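Local structure of D-2-hydroxyacid dehydrogensase protein (Ketogulonicigenium vulgare, 4LSW) at residues L247-G253 with L273-L277. The protein is probably an NAD(P)-dependent D-2-hydroxyacid dehydrogenase that interconverts 2-hydroxyacids and the corresponding 2-oxoacids. Numbering follows the deposited sequence.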
loop_
_atom_site.group_PDB
_atom_site.type_symbol
_atom_site.label_atom_id
_atom_site.label_comp_id
_atom_site.label_asym_id
_atom_site.label_seq_id
_atom_site.Cartn_x
_atom_site.Cartn_y
_atom_site.Cartn_z
ATOM N N LEU A 247 8.129 -20.947 -5.793
ATOM C CA LEU A 247 8.888 -20.367 -6.902
ATOM C C LEU A 247 10.142 -21.179 -7.199
ATOM O O LEU A 247 10.481 -21.404 -8.361
ATOM C CB LEU A 247 9.245 -18.907 -6.619
ATOM C CG LEU A 247 8.058 -17.948 -6.678
ATOM C CD1 LEU A 247 8.340 -16.657 -5.938
ATOM C CD2 LEU A 247 7.705 -17.653 -8.129
ATOM N N ALA A 248 10.816 -21.628 -6.142
ATOM C CA ALA A 248 12.011 -22.451 -6.297
ATOM C C ALA A 248 11.704 -23.787 -6.976
ATOM O O ALA A 248 12.487 -24.254 -7.806
ATOM C CB ALA A 248 12.673 -22.684 -4.930
ATOM N N ASP A 249 10.562 -24.380 -6.623
ATOM C CA ASP A 249 10.148 -25.706 -7.095
ATOM C C ASP A 249 9.533 -25.707 -8.486
ATOM O O ASP A 249 9.390 -26.760 -9.109
ATOM C CB ASP A 249 9.075 -26.295 -6.173
ATOM C CG ASP A 249 9.621 -26.786 -4.857
ATOM O OD1 ASP A 249 10.859 -26.854 -4.692
ATOM O OD2 ASP A 249 8.781 -27.119 -3.994
ATOM N N GLY A 250 9.118 -24.536 -8.952
ATOM C CA GLY A 250 8.373 -24.455 -10.194
ATOM C C GLY A 250 6.877 -24.681 -10.023
ATOM O O GLY A 250 6.146 -24.742 -11.007
ATOM N N ARG A 251 6.419 -24.809 -8.778
ATOM C CA ARG A 251 4.992 -24.938 -8.504
ATOM C C ARG A 251 4.227 -23.632 -8.776
ATOM O O ARG A 251 3.022 -23.654 -9.038
ATOM C CB ARG A 251 4.741 -25.425 -7.071
ATOM C CG ARG A 251 5.036 -26.905 -6.854
ATOM C CD ARG A 251 4.782 -27.350 -5.413
ATOM N NE ARG A 251 5.817 -26.849 -4.508
ATOM C CZ ARG A 251 5.604 -26.028 -3.483
ATOM N NH1 ARG A 251 6.634 -25.620 -2.748
ATOM N NH2 ARG A 251 4.384 -25.619 -3.174
ATOM N N LEU A 252 4.931 -22.506 -8.693
ATOM C CA LEU A 252 4.402 -21.215 -9.132
ATOM C C LEU A 252 5.324 -20.711 -10.215
ATOM O O LEU A 252 6.547 -20.767 -10.070
ATOM C CB LEU A 252 4.378 -20.201 -7.989
ATOM C CG LEU A 252 3.881 -18.807 -8.420
ATOM C CD1 LEU A 252 2.455 -18.883 -8.964
ATOM C CD2 LEU A 252 3.966 -17.853 -7.266
ATOM N N GLY A 253 4.738 -20.191 -11.289
ATOM C CA GLY A 253 5.517 -19.732 -12.427
ATOM C C GLY A 253 6.377 -18.510 -12.173
ATOM O O GLY A 253 7.561 -18.503 -12.529
ATOM N N LEU A 273 15.968 -16.023 -7.007
ATOM C CA LEU A 273 15.005 -16.651 -7.906
ATOM C C LEU A 273 15.018 -15.982 -9.283
ATOM O O LEU A 273 15.171 -14.767 -9.378
ATOM C CB LEU A 273 13.610 -16.614 -7.277
ATOM C CG LEU A 273 13.496 -17.355 -5.940
ATOM C CD1 LEU A 273 12.323 -16.842 -5.109
ATOM C CD2 LEU A 273 13.373 -18.851 -6.185
ATOM N N PRO A 274 14.885 -16.779 -10.354
ATOM C CA PRO A 274 14.949 -16.268 -11.730
ATOM C C PRO A 274 13.609 -15.760 -12.257
ATOM O O PRO A 274 13.550 -15.250 -13.382
ATOM C CB PRO A 274 15.366 -17.503 -12.528
ATOM C CG PRO A 274 14.757 -18.642 -11.778
ATOM C CD PRO A 274 14.790 -18.252 -10.318
ATOM N N ASN A 275 12.559 -15.890 -11.451
ATOM C CA ASN A 275 11.198 -15.591 -11.892
ATOM C C ASN A 275 10.488 -14.598 -10.978
ATOM O O ASN A 275 9.277 -14.702 -10.744
ATOM C CB ASN A 275 10.393 -16.887 -11.939
ATOM C CG ASN A 275 10.553 -17.705 -10.670
ATOM O OD1 ASN A 275 11.406 -17.406 -9.831
ATOM N ND2 ASN A 275 9.739 -18.741 -10.523
ATOM N N VAL A 276 11.237 -13.630 -10.465
ATOM C CA VAL A 276 10.687 -12.652 -9.538
ATOM C C VAL A 276 11.046 -11.232 -9.959
ATOM O O VAL A 276 12.223 -10.902 -10.136
ATOM C CB VAL A 276 11.197 -12.878 -8.098
ATOM C CG1 VAL A 276 10.703 -11.774 -7.196
ATOM C CG2 VAL A 276 10.731 -14.208 -7.564
ATOM N N LEU A 277 10.022 -10.402 -10.136
ATOM C CA LEU A 277 10.217 -8.971 -10.355
ATOM C C LEU A 277 10.149 -8.240 -9.022
ATOM O O LEU A 277 9.130 -8.292 -8.331
ATOM C CB LEU A 277 9.134 -8.418 -11.286
ATOM C CG LEU A 277 9.259 -6.927 -11.588
ATOM C CD1 LEU A 277 10.410 -6.740 -12.518
ATOM C CD2 LEU A 277 7.969 -6.366 -12.194
#
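The side chain of L247 lies over L273, N275 and V276, at the edge of the parallel, Rossmann-type sheet of the NAD-binding domain. L247 is near the C-terminal end of helix 240-249. Residues 250-253 lead from this helix into strand 254-257, which pairs with 276-278, an edge strand of the sheet. The contact therefore packs the helix end against the entry to the edge strand. L247 CB is 4.0 Å from L273 CD1, and L247 CD1 is 3.8 Å from V276 CG2. A248 is exposed and its CA-CB bond points away, yet A248 CB still lies 4.1 Å from L273 CD2. G250 leaves the helix with positive phi, and the chain turns back. On the turn, R251 forms a salt bridge with D249 and another with E221, while L252 packs onto helix 217-223. The polar link between the two segments is made by N275. N275 ND2 lies 3.3 Å from L247 CD2 and donates a hydrogen bond of 3.0 Å to G253 O.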